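Local coordinates for lipopolysaccharide core heptose(I) kinase WaaP (Pseudomonas aeruginosa, PDB 6DFL), which phosphorylates the first heptose of the lipopolysaccharide inner core with ATP and also has protein-tyrosine kinase activity, at residues 9-23 with 99-113. Sequence-based numbering, arbitrary orientation.
Sequences FKRLWNGRDPFEAVE and GERGSDPARQHSFIV
Phe19 lies sandwiched between Arg101 on one ring face and Phe111 on the other. The guanidinium of Arg101 stacks flat on the ring, a cation-pi contact, and Arg101 CG adds a CH-pi contact over the same face, 3.9 Å from the ring centroid. On the opposite face the Phe111 ring stands edge-on, a T-shaped pair with centroids 5.0 Å apart and planes at 86°. The CE2 edge of Phe19 faces His109 O at 3.2 Å, near the ring plane, while Phe19 CD2 sits over the imidazole face of His109.

Arg101, extended from CG to NE, runs along Phe19 to Asp17, where NH1 (3.1 Å) and NH2 (3.0 Å) both grip OD2 in a salt bridge. The carboxylate stands 82° from the guanidinium plane, and the two nitrogens reach OD2 end-on, on its syn side, from opposite faces of the carboxylate plane. Asp17 also N-caps helix 18-24: its OD1 accepts weakly from Phe19 N and Glu20 N, so one carboxylate ties the helix start to the hairpin.

A chi1 of 70° sets Phe111 CG between backbone N and carbonyl carbon; Val22 CG2 covers one face of the ring, with Gly99 N over the other. Phe9 CE2 packs against Val113 CG1.

Helices 9-12 and 18-24 thus cover one face of the five-stranded antiparallel sheet that corresponds to the kinase N-lobe; Leu3 touches Phe111, Leu5 touches Trp13 and Pro18, and Tyr48 meets Phe9 edge-to-face.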
ATOM      1  N   PHE A   9       4.445  29.932  -5.483  1.00 98.73           N
ATOM      2  CA  PHE A   9       5.790  30.446  -5.257  1.00 98.18           C
ATOM      3  C   PHE A   9       6.480  30.957  -6.516  1.00101.93           C
ATOM      4  O   PHE A   9       7.562  31.547  -6.405  1.00103.65           O
ATOM      5  CB  PHE A   9       6.635  29.358  -4.605  1.00 94.63           C
ATOM      6  CG  PHE A   9       6.001  28.780  -3.384  1.00 97.97           C
ATOM      7  CD1 PHE A   9       6.209  29.364  -2.135  1.00 94.40           C
ATOM      8  CD2 PHE A   9       5.167  27.676  -3.478  1.00 92.13           C
ATOM      9  CE1 PHE A   9       5.620  28.844  -1.006  1.00 89.91           C
ATOM     10  CE2 PHE A   9       4.571  27.153  -2.345  1.00 93.65           C
ATOM     11  CZ  PHE A   9       4.797  27.741  -1.109  1.00 93.32           C
ATOM     12  N   LYS A  10       5.896  30.748  -7.701  1.00101.72           N
ATOM     13  CA  LYS A  10       6.484  31.287  -8.925  1.00104.14           C
ATOM     14  C   LYS A  10       6.458  32.811  -8.911  1.00109.33           C
ATOM     15  O   LYS A  10       7.487  33.466  -9.119  1.00111.14           O
ATOM     16  CB  LYS A  10       5.742  30.745 -10.148  1.00100.47           C
ATOM     17  CG  LYS A  10       6.551  30.694 -11.440  1.00 98.94           C
ATOM     18  CD  LYS A  10       5.747  29.980 -12.545  1.00100.62           C
ATOM     19  CE  LYS A  10       6.636  29.380 -13.630  1.00 99.07           C
ATOM     20  NZ  LYS A  10       7.311  30.417 -14.455  1.00100.16           N
ATOM     21  N   ARG A  11       5.279  33.396  -8.664  1.00108.17           N
ATOM     22  CA  ARG A  11       5.201  34.841  -8.480  1.00110.02           C
ATOM     23  C   ARG A  11       5.848  35.255  -7.162  1.00110.83           C
ATOM     24  O   ARG A  11       6.686  36.166  -7.135  1.00111.16           O
ATOM     25  CB  ARG A  11       3.746  35.316  -8.553  1.00110.96           C
ATOM     26  CG  ARG A  11       2.803  34.701  -7.527  1.00114.93           C
ATOM     27  CD  ARG A  11       1.512  35.502  -7.392  1.00116.83           C
ATOM     28  NE  ARG A  11       0.982  35.446  -6.030  1.00120.59           N
ATOM     29  CZ  ARG A  11       0.145  34.511  -5.590  1.00118.99           C
ATOM     30  NH1 ARG A  11      -0.259  33.550  -6.414  1.00119.65           N
ATOM     31  NH2 ARG A  11      -0.284  34.538  -4.328  1.00119.60           N
ATOM     32  N   LEU A  12       5.504  34.562  -6.065  1.00108.16           N
ATOM     33  CA  LEU A  12       5.985  34.940  -4.738  1.00105.42           C
ATOM     34  C   LEU A  12       7.487  35.152  -4.712  1.00106.61           C
ATOM     35  O   LEU A  12       7.981  35.994  -3.955  1.00111.47           O
ATOM     36  CB  LEU A  12       5.602  33.879  -3.702  1.00105.64           C
ATOM     37  CG  LEU A  12       4.390  34.153  -2.804  1.00106.70           C
ATOM     38  CD1 LEU A  12       3.108  34.190  -3.625  1.00108.56           C
ATOM     39  CD2 LEU A  12       4.279  33.132  -1.669  1.00100.85           C
ATOM     40  N   TRP A  13       8.232  34.409  -5.522  1.00106.34           N
ATOM     41  CA  TRP A  13       9.679  34.573  -5.542  1.00108.69           C
ATOM     42  C   TRP A  13      10.142  35.038  -6.914  1.00113.42           C
ATOM     43  O   TRP A  13      11.097  34.484  -7.473  1.00114.46           O
ATOM     44  CB  TRP A  13      10.378  33.265  -5.176  1.00103.80           C
ATOM     45  CG  TRP A  13       9.873  32.643  -3.931  1.00101.19           C
ATOM     46  CD1 TRP A  13       9.157  33.244  -2.938  1.00102.81           C
ATOM     47  CD2 TRP A  13      10.039  31.284  -3.539  1.00 98.86           C
ATOM     48  NE1 TRP A  13       8.869  32.340  -1.947  1.00101.61           N
ATOM     49  CE2 TRP A  13       9.401  31.128  -2.293  1.00 99.80           C
ATOM     50  CE3 TRP A  13      10.667  30.181  -4.119  1.00 95.09           C
ATOM     51  CZ2 TRP A  13       9.381  29.920  -1.616  1.00 96.12           C
ATOM     52  CZ3 TRP A  13      10.644  28.987  -3.448  1.00 92.64           C
ATOM     53  CH2 TRP A  13      10.001  28.862  -2.211  1.00 94.40           C
ATOM     54  N   ASN A  14       9.467  36.045  -7.466  1.00115.79           N
ATOM     55  CA  ASN A  14       9.757  36.479  -8.826  1.00119.34           C
ATOM     56  C   ASN A  14      11.169  37.046  -8.912  1.00117.70           C
ATOM     57  O   ASN A  14      12.081  36.388  -9.425  1.00120.08           O
ATOM     58  CB  ASN A  14       8.736  37.514  -9.292  1.00119.91           C
ATOM     59  CG  ASN A  14       8.829  37.784 -10.772  1.00122.09           C
ATOM     60  OD1 ASN A  14       9.045  36.869 -11.567  1.00123.69           O
ATOM     61  ND2 ASN A  14       8.680  39.048 -11.156  1.00125.60           N
ATOM     62  N   GLY A  15      11.361  38.258  -8.407  1.00116.24           N
ATOM     63  CA  GLY A  15      12.685  38.845  -8.402  1.00114.85           C
ATOM     64  C   GLY A  15      13.449  38.488  -7.147  1.00114.75           C
ATOM     65  O   GLY A  15      14.152  39.328  -6.575  1.00114.97           O
ATOM     66  N   ARG A  16      13.312  37.241  -6.702  1.00112.03           N
ATOM     67  CA  ARG A  16      13.904  36.798  -5.451  1.00105.11           C
ATOM     68  C   ARG A  16      14.749  35.561  -5.702  1.00102.27           C
ATOM     69  O   ARG A  16      14.409  34.731  -6.553  1.00101.22           O
ATOM     70  CB  ARG A  16      12.825  36.494  -4.409  1.00103.81           C
ATOM     71  CG  ARG A  16      11.864  37.643  -4.134  1.00105.73           C
ATOM     72  CD  ARG A  16      11.104  37.398  -2.839  1.00102.61           C
ATOM     73  NE  ARG A  16      12.029  36.985  -1.788  1.00104.28           N
ATOM     74  CZ  ARG A  16      11.682  36.699  -0.535  1.00103.98           C
ATOM     75  NH1 ARG A  16      12.612  36.319   0.334  1.00 93.53           N
ATOM     76  NH2 ARG A  16      10.413  36.784  -0.151  1.00103.49           N
ATOM     77  N   ASP A  17      15.853  35.450  -4.978  1.00 99.78           N
ATOM     78  CA  ASP A  17      16.590  34.194  -4.969  1.00 96.41           C
ATOM     79  C   ASP A  17      15.742  33.163  -4.242  1.00 97.32           C
ATOM     80  O   ASP A  17      15.578  33.271  -3.016  1.00 95.09           O
ATOM     81  CB  ASP A  17      17.950  34.344  -4.295  1.00 93.40           C
ATOM     82  CG  ASP A  17      18.741  33.034  -4.257  1.00 95.81           C
ATOM     83  OD1 ASP A  17      18.142  31.938  -4.271  1.00 96.39           O
ATOM     84  OD2 ASP A  17      19.985  33.097  -4.199  1.00 96.70           O
ATOM     85  N   PRO A  18      15.212  32.147  -4.931  1.00 94.33           N
ATOM     86  CA  PRO A  18      14.317  31.199  -4.254  1.00 90.98           C
ATOM     87  C   PRO A  18      14.997  30.434  -3.132  1.00 86.91           C
ATOM     88  O   PRO A  18      14.336  30.085  -2.152  1.00 87.03           O
ATOM     89  CB  PRO A  18      13.870  30.272  -5.391  1.00 91.30           C
ATOM     90  CG  PRO A  18      14.172  31.048  -6.663  1.00 93.24           C
ATOM     91  CD  PRO A  18      15.412  31.807  -6.347  1.00 89.18           C
ATOM     92  N   PHE A  19      16.299  30.172  -3.237  1.00 84.30           N
ATOM     93  CA  PHE A  19      16.988  29.459  -2.168  1.00 85.42           C
ATOM     94  C   PHE A  19      17.019  30.277  -0.885  1.00 94.86           C
ATOM     95  O   PHE A  19      17.034  29.708   0.219  1.00 92.62           O
ATOM     96  CB  PHE A  19      18.405  29.102  -2.603  1.00 86.30           C
ATOM     97  CG  PHE A  19      18.451  28.071  -3.664  1.00 89.71           C
ATOM     98  CD1 PHE A  19      18.193  28.403  -4.978  1.00 90.78           C
ATOM     99  CD2 PHE A  19      18.729  26.753  -3.353  1.00 90.76           C
ATOM    100  CE1 PHE A  19      18.220  27.435  -5.970  1.00 89.58           C
ATOM    101  CE2 PHE A  19      18.759  25.777  -4.347  1.00 87.35           C
ATOM    102  CZ  PHE A  19      18.505  26.121  -5.648  1.00 84.90           C
ATOM    103  N   GLU A  20      17.048  31.605  -1.010  1.00 94.03           N
ATOM    104  CA  GLU A  20      16.819  32.459   0.147  1.00 93.75           C
ATOM    105  C   GLU A  20      15.370  32.370   0.603  1.00 91.98           C
ATOM    106  O   GLU A  20      15.099  32.202   1.794  1.00 94.77           O
ATOM    107  CB  GLU A  20      17.191  33.903  -0.187  1.00 96.60           C
ATOM    108  CG  GLU A  20      18.642  34.089  -0.617  1.00100.67           C
ATOM    109  CD  GLU A  20      18.918  35.492  -1.133  1.00110.68           C
ATOM    110  OE1 GLU A  20      17.955  36.160  -1.575  1.00107.05           O
ATOM    111  OE2 GLU A  20      20.091  35.932  -1.093  1.00112.86           O
ATOM    112  N   ALA A  21      14.426  32.430  -0.337  1.00 90.31           N
ATOM    113  CA  ALA A  21      13.018  32.514   0.039  1.00 92.32           C
ATOM    114  C   ALA A  21      12.530  31.261   0.768  1.00 95.77           C
ATOM    115  O   ALA A  21      11.682  31.368   1.662  1.00 95.98           O
ATOM    116  CB  ALA A  21      12.160  32.786  -1.194  1.00 94.71           C
ATOM    117  N   VAL A  22      13.011  30.064   0.399  1.00 94.04           N
ATOM    118  CA  VAL A  22      12.545  28.885   1.131  1.00 93.36           C
ATOM    119  C   VAL A  22      12.985  28.961   2.571  1.00 90.59           C
ATOM    120  O   VAL A  22      12.244  28.561   3.474  1.00 93.78           O
ATOM    121  CB  VAL A  22      13.017  27.555   0.518  1.00 86.51           C
ATOM    122  CG1 VAL A  22      11.914  26.958  -0.300  1.00 84.13           C
ATOM    123  CG2 VAL A  22      14.322  27.695  -0.238  1.00 85.44           C
ATOM    124  N   GLU A  23      14.210  29.449   2.803  1.00 90.61           N
ATOM    125  CA  GLU A  23      14.734  29.613   4.149  1.00 93.14           C
ATOM    126  C   GLU A  23      13.987  30.689   4.927  1.00 96.28           C
ATOM    127  O   GLU A  23      14.111  30.754   6.154  1.00 98.41           O
ATOM    128  CB  GLU A  23      16.222  29.956   4.081  1.00 91.21           C
ATOM    129  CG  GLU A  23      17.069  28.925   3.377  1.00 91.77           C
ATOM    130  CD  GLU A  23      17.634  27.896   4.332  1.00 90.71           C
ATOM    131  OE1 GLU A  23      18.626  27.227   3.971  1.00 90.14           O
ATOM    132  OE2 GLU A  23      17.094  27.758   5.448  1.00 90.86           O
ATOM    133  N   GLY A  99      14.547  22.901  -5.881  1.00 70.50           N
ATOM    134  CA  GLY A  99      15.779  23.570  -6.258  1.00 71.68           C
ATOM    135  C   GLY A  99      17.004  22.813  -5.828  1.00 74.04           C
ATOM    136  O   GLY A  99      17.010  22.146  -4.787  1.00 74.34           O
ATOM    137  N   GLU A 100      18.066  22.910  -6.638  1.00 75.28           N
ATOM    138  CA  GLU A 100      19.398  22.420  -6.303  1.00 79.93           C
ATOM    139  C   GLU A 100      20.424  23.423  -6.801  1.00 87.44           C
ATOM    140  O   GLU A 100      20.331  23.877  -7.947  1.00 79.86           O
ATOM    141  CB  GLU A 100      19.704  21.079  -6.955  1.00 77.27           C
ATOM    142  CG  GLU A 100      19.076  19.850  -6.372  1.00 77.28           C
ATOM    143  CD  GLU A 100      19.406  18.654  -7.242  1.00 76.76           C
ATOM    144  OE1 GLU A 100      20.495  18.666  -7.848  1.00 80.69           O
ATOM    145  OE2 GLU A 100      18.572  17.733  -7.371  1.00 81.27           O
ATOM    146  N   ARG A 101      21.415  23.742  -5.962  1.00 84.06           N
ATOM    147  CA  ARG A 101      22.570  24.506  -6.419  1.00 88.35           C
ATOM    148  C   ARG A 101      23.786  24.150  -5.577  1.00 93.26           C
ATOM    149  O   ARG A 101      23.669  23.731  -4.425  1.00 92.17           O
ATOM    150  CB  ARG A 101      22.323  26.019  -6.397  1.00 88.38           C
ATOM    151  CG  ARG A 101      22.299  26.677  -5.033  1.00 92.98           C
ATOM    152  CD  ARG A 101      22.768  28.133  -5.144  1.00 96.16           C
ATOM    153  NE  ARG A 101      22.367  28.947  -3.995  1.00102.62           N
ATOM    154  CZ  ARG A 101      21.598  30.031  -4.084  1.00100.96           C
ATOM    155  NH1 ARG A 101      21.162  30.437  -5.275  1.00 94.24           N
ATOM    156  NH2 ARG A 101      21.274  30.712  -2.990  1.00 93.90           N
ATOM    157  N   GLY A 102      24.965  24.318  -6.175  1.00 97.34           N
ATOM    158  CA  GLY A 102      26.195  24.103  -5.438  1.00 99.37           C
ATOM    159  C   GLY A 102      27.395  23.815  -6.312  1.00102.82           C
ATOM    160  O   GLY A 102      27.302  23.063  -7.291  1.00102.05           O
ATOM    161  N   SER A 103      28.534  24.414  -5.950  1.00 98.56           N
ATOM    162  CA  SER A 103      29.774  24.198  -6.690  1.00 97.03           C
ATOM    163  C   SER A 103      30.261  22.758  -6.570  1.00102.90           C
ATOM    164  O   SER A 103      30.932  22.248  -7.477  1.00102.75           O
ATOM    165  CB  SER A 103      30.853  25.178  -6.203  1.00102.77           C
ATOM    166  OG  SER A 103      30.713  25.499  -4.816  1.00 97.10           O
ATOM    167  N   ASP A 104      29.939  22.089  -5.461  1.00104.99           N
ATOM    168  CA  ASP A 104      30.233  20.674  -5.292  1.00107.31           C
ATOM    169  C   ASP A 104      28.966  19.889  -5.605  1.00108.05           C
ATOM    170  O   ASP A 104      28.041  19.865  -4.778  1.00108.77           O
ATOM    171  CB  ASP A 104      30.710  20.389  -3.865  1.00108.25           C
ATOM    172  CG  ASP A 104      31.244  18.975  -3.690  1.00111.45           C
ATOM    173  OD1 ASP A 104      31.006  18.123  -4.581  1.00106.70           O
ATOM    174  OD2 ASP A 104      31.907  18.730  -2.647  1.00113.52           O
ATOM    175  N   PRO A 105      28.862  19.243  -6.767  1.00109.14           N
ATOM    176  CA  PRO A 105      27.627  18.496  -7.074  1.00107.66           C
ATOM    177  C   PRO A 105      27.267  17.442  -6.032  1.00106.49           C
ATOM    178  O   PRO A 105      26.122  16.982  -6.021  1.00106.52           O
ATOM    179  CB  PRO A 105      27.920  17.871  -8.447  1.00104.61           C
ATOM    180  CG  PRO A 105      29.414  18.019  -8.662  1.00105.09           C
ATOM    181  CD  PRO A 105      29.815  19.239  -7.888  1.00110.79           C
ATOM    182  N   ALA A 106      28.188  17.065  -5.142  1.00107.18           N
ATOM    183  CA  ALA A 106      27.868  16.132  -4.063  1.00108.38           C
ATOM    184  C   ALA A 106      27.194  16.832  -2.886  1.00108.53           C
ATOM    185  O   ALA A 106      26.192  16.342  -2.348  1.00102.88           O
ATOM    186  CB  ALA A 106      29.140  15.421  -3.592  1.00106.86           C
ATOM    187  N   ARG A 107      27.745  17.971  -2.467  1.00108.74           N
ATOM    188  CA  ARG A 107      27.264  18.737  -1.322  1.00107.47           C
ATOM    189  C   ARG A 107      26.464  19.935  -1.841  1.00103.96           C
ATOM    190  O   ARG A 107      26.937  21.076  -1.852  1.00103.31           O
ATOM    191  CB  ARG A 107      28.445  19.158  -0.447  1.00110.01           C
ATOM    192  CG  ARG A 107      29.243  17.983   0.093  1.00115.92           C
ATOM    193  CD  ARG A 107      30.270  18.421   1.136  1.00123.63           C
ATOM    194  NE  ARG A 107      30.743  17.299   1.953  1.00131.48           N
ATOM    195  CZ  ARG A 107      31.703  17.379   2.876  1.00132.65           C
ATOM    196  NH1 ARG A 107      32.317  18.533   3.119  1.00127.64           N
ATOM    197  NH2 ARG A 107      32.056  16.295   3.560  1.00133.79           N
ATOM    198  N   GLN A 108      25.232  19.662  -2.267  1.00101.31           N
ATOM    199  CA  GLN A 108      24.322  20.653  -2.827  1.00 97.17           C
ATOM    200  C   GLN A 108      23.431  21.247  -1.739  1.00 92.33           C
ATOM    201  O   GLN A 108      23.131  20.598  -0.739  1.00 93.27           O
ATOM    202  CB  GLN A 108      23.434  20.011  -3.905  1.00 96.51           C
ATOM    203  CG  GLN A 108      24.134  19.560  -5.185  1.00 97.66           C
ATOM    204  CD  GLN A 108      24.293  20.694  -6.181  1.00 98.33           C
ATOM    205  OE1 GLN A 108      23.327  21.382  -6.516  1.00 92.79           O
ATOM    206  NE2 GLN A 108      25.521  20.911  -6.640  1.00103.93           N
ATOM    207  N   HIS A 109      22.985  22.479  -1.956  1.00 89.71           N
ATOM    208  CA  HIS A 109      21.902  23.077  -1.180  1.00 88.84           C
ATOM    209  C   HIS A 109      20.602  22.845  -1.951  1.00 84.30           C
ATOM    210  O   HIS A 109      20.457  23.321  -3.080  1.00 84.95           O
ATOM    211  CB  HIS A 109      22.152  24.575  -0.958  1.00 84.47           C
ATOM    212  CG  HIS A 109      21.032  25.298  -0.261  1.00 87.94           C
ATOM    213  ND1 HIS A 109      20.821  26.655  -0.404  1.00 93.31           N
ATOM    214  CD2 HIS A 109      20.079  24.865   0.599  1.00 90.89           C
ATOM    215  CE1 HIS A 109      19.779  27.021   0.325  1.00 89.15           C
ATOM    216  NE2 HIS A 109      19.311  25.953   0.944  1.00 88.99           N
ATOM    217  N   SER A 110      19.658  22.115  -1.364  1.00 79.93           N
ATOM    218  CA  SER A 110      18.428  21.848  -2.091  1.00 81.83           C
ATOM    219  C   SER A 110      17.200  22.106  -1.240  1.00 77.92           C
ATOM    220  O   SER A 110      17.260  22.198  -0.017  1.00 82.45           O
ATOM    221  CB  SER A 110      18.372  20.412  -2.619  1.00 79.07           C
ATOM    222  OG  SER A 110      18.041  19.508  -1.571  1.00 79.35           O
ATOM    223  N   PHE A 111      16.064  22.177  -1.925  1.00 75.30           N
ATOM    224  CA  PHE A 111      14.782  22.334  -1.268  1.00 73.42           C
ATOM    225  C   PHE A 111      13.695  21.747  -2.157  1.00 73.36           C
ATOM    226  O   PHE A 111      13.839  21.675  -3.384  1.00 69.49           O
ATOM    227  CB  PHE A 111      14.479  23.801  -0.967  1.00 71.48           C
ATOM    228  CG  PHE A 111      14.203  24.632  -2.189  1.00 68.63           C
ATOM    229  CD1 PHE A 111      12.899  24.781  -2.671  1.00 75.54           C
ATOM    230  CD2 PHE A 111      15.236  25.270  -2.857  1.00 71.35           C
ATOM    231  CE1 PHE A 111      12.632  25.541  -3.800  1.00 75.27           C
ATOM    232  CE2 PHE A 111      14.979  26.043  -3.979  1.00 76.73           C
ATOM    233  CZ  PHE A 111      13.669  26.171  -4.461  1.00 75.79           C
ATOM    234  N   ILE A 112      12.602  21.352  -1.520  1.00 68.56           N
ATOM    235  CA  ILE A 112      11.399  20.973  -2.238  1.00 73.76           C
ATOM    236  C   ILE A 112      10.202  21.274  -1.353  1.00 73.30           C
ATOM    237  O   ILE A 112      10.187  20.922  -0.172  1.00 71.55           O
ATOM    238  CB  ILE A 112      11.432  19.489  -2.676  1.00 71.77           C
ATOM    239  CG1 ILE A 112      10.153  19.094  -3.395  1.00 68.90           C
ATOM    240  CG2 ILE A 112      11.674  18.560  -1.492  1.00 71.16           C
ATOM    241  CD1 ILE A 112      10.194  17.654  -3.878  1.00 67.31           C
ATOM    242  N   VAL A 113       9.188  21.897  -1.937  1.00 77.12           N
ATOM    243  CA  VAL A 113       7.943  22.225  -1.257  1.00 76.59           C
ATOM    244  C   VAL A 113       6.805  21.439  -1.908  1.00 74.25           C
ATOM    245  O   VAL A 113       6.550  21.602  -3.104  1.00 72.71           O
ATOM    246  CB  VAL A 113       7.657  23.727  -1.330  1.00 75.38           C
ATOM    247  CG1 VAL A 113       6.396  24.033  -0.571  1.00 83.09           C
ATOM    248  CG2 VAL A 113       8.853  24.503  -0.819  1.00 74.58           C
TER